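Flavin-dependent thymidylate synthase (Thermus thermophilus, PDB 6J61) catalyses the reductive methylation of dUMP to dTMP, with methylenetetrahydrofolate as the methyl donor and FAD as the flavin cofactor. Local coordinates at the interface of chains A and B. Numbering follows the deposited sequence. Chains: chain A/B, Flavin-dependent thymidylate synthase.

The interface of chains A and B. Residues chain A 217, 246, 249, 251, 255; chain B 226, 228-229.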
loop_
_atom_site.group_PDB
_atom_site.type_symbol
_atom_site.label_atom_id
_atom_site.label_comp_id
_atom_site.label_asym_id
_atom_site.label_seq_id
_atom_site.Cartn_x
_atom_site.Cartn_y
_atom_site.Cartn_z
ATOM N N GLU A 217 18.192 17.412 9.871
ATOM C CA GLU A 217 17.768 18.609 10.577
ATOM C C GLU A 217 16.336 18.565 11.128
ATOM O O GLU A 217 16.124 18.791 12.318
ATOM C CB GLU A 217 17.943 19.813 9.636
ATOM C CG GLU A 217 17.474 21.168 10.166
ATOM C CD GLU A 217 18.057 21.526 11.520
ATOM O OE1 GLU A 217 19.280 21.366 11.732
ATOM O OE2 GLU A 217 17.279 21.988 12.374
ATOM N N LEU A 246 15.764 31.946 18.187
ATOM C CA LEU A 246 15.843 31.198 16.939
ATOM C C LEU A 246 16.758 31.882 15.924
ATOM O O LEU A 246 17.740 31.284 15.464
ATOM C CB LEU A 246 14.444 31.014 16.336
ATOM C CG LEU A 246 13.454 30.169 17.144
ATOM C CD1 LEU A 246 12.077 30.293 16.544
ATOM C CD2 LEU A 246 13.898 28.727 17.169
ATOM N N LEU A 249 20.225 31.571 16.151
ATOM C CA LEU A 249 20.818 30.357 15.610
ATOM C C LEU A 249 20.825 30.305 14.084
ATOM O O LEU A 249 21.386 29.384 13.494
ATOM C CB LEU A 249 20.108 29.134 16.202
ATOM C CG LEU A 249 20.369 28.963 17.702
ATOM C CD1 LEU A 249 19.645 27.758 18.241
ATOM C CD2 LEU A 249 21.858 28.822 17.934
ATOM N N LEU A 251 17.767 31.163 11.937
ATOM C CA LEU A 251 16.494 30.957 11.258
ATOM C C LEU A 251 15.913 32.296 10.833
ATOM O O LEU A 251 15.985 33.268 11.578
ATOM C CB LEU A 251 15.500 30.242 12.176
ATOM C CG LEU A 251 15.895 28.888 12.773
ATOM C CD1 LEU A 251 14.672 28.255 13.419
ATOM C CD2 LEU A 251 16.429 27.968 11.692
ATOM N N ARG A 255 10.978 29.765 7.727
ATOM C CA ARG A 255 11.411 28.827 8.760
ATOM C C ARG A 255 11.077 29.419 10.127
ATOM O O ARG A 255 10.451 28.771 10.963
ATOM C CB ARG A 255 12.925 28.574 8.677
ATOM C CG ARG A 255 13.320 27.240 8.062
ATOM C CD ARG A 255 12.685 26.060 8.804
ATOM N NE ARG A 255 13.425 25.576 9.974
ATOM C CZ ARG A 255 14.675 25.124 9.935
ATOM N NH1 ARG A 255 15.340 25.101 8.785
ATOM N NH2 ARG A 255 15.255 24.663 11.035
ATOM N N SER B 226 12.368 21.029 14.794
ATOM C CA SER B 226 13.639 20.717 14.163
ATOM C C SER B 226 14.751 20.744 15.184
ATOM O O SER B 226 14.522 21.035 16.361
ATOM C CB SER B 226 13.959 21.742 13.087
ATOM O OG SER B 226 14.294 22.978 13.690
ATOM N N THR B 228 17.474 22.821 15.174
ATOM C CA THR B 228 17.794 24.187 15.579
ATOM C C THR B 228 16.757 24.693 16.588
ATOM O O THR B 228 17.093 25.414 17.527
ATOM C CB THR B 228 17.830 25.150 14.375
ATOM O OG1 THR B 228 16.497 25.440 13.954
ATOM C CG2 THR B 228 18.572 24.528 13.223
ATOM N N GLU B 229 15.499 24.309 16.386
ATOM C CA GLU B 229 14.421 24.706 17.283
ATOM C C GLU B 229 14.698 24.209 18.707
ATOM O O GLU B 229 14.658 24.989 19.658
ATOM C CB GLU B 229 13.081 24.164 16.768
ATOM C CG GLU B 229 12.382 25.089 15.787
ATOM C CD GLU B 229 11.359 24.380 14.910
ATOM O OE1 GLU B 229 11.767 23.648 13.986
ATOM O OE2 GLU B 229 10.142 24.551 15.135
#
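The N-terminal cap of helix 227-236 of chain B docks against the C-terminal region of chain A in this ThyX-family homotetramer, with B:Ser226 and B:Thr228 meeting A:Glu217 and A:Arg255. B:Ser226 and B:Glu229 form a capping box: the serine hydroxyl OG accepts the backbone N of B:Glu229 at 3.2 Å, and the glutamate carboxylate oxygen OE1 takes the backbone N of B:Ser226 at 2.8 Å from above its plane. OE1 also accepts the serine OG, here through its anti lone pair. Across the interface, the carboxylate OE2 of A:Glu217 receives the first-turn backbone N of B:Thr228 at 2.9 Å, nearly straight (164° at H) and on the syn lone pair; the positive helix end would favour this negative group. A:Glu217 reaches it with CG anti to its backbone N (chi1 177°) and a bend at chi2. The guanidinium NH2 of A:Arg255 lies 3.6 Å from OE2 of A:Glu217 in a salt bridge within chain A, and donates to B:Ser226 OG at 3.3 Å, with the serine oxygen tilted from the guanidinium plane. Replacing B:Ser226 with an alanine would probably uncap the B:Glu229 amide and deprive A:Arg255 of this partner across the interface. A:Leu251 CD2 lies over one guanidinium face, toward its rim, and touches B:Thr228 OG1 at 3.4 Å. Farther along, A:Leu246 CD2 packs against B:Glu229 CA at 4.1 Å.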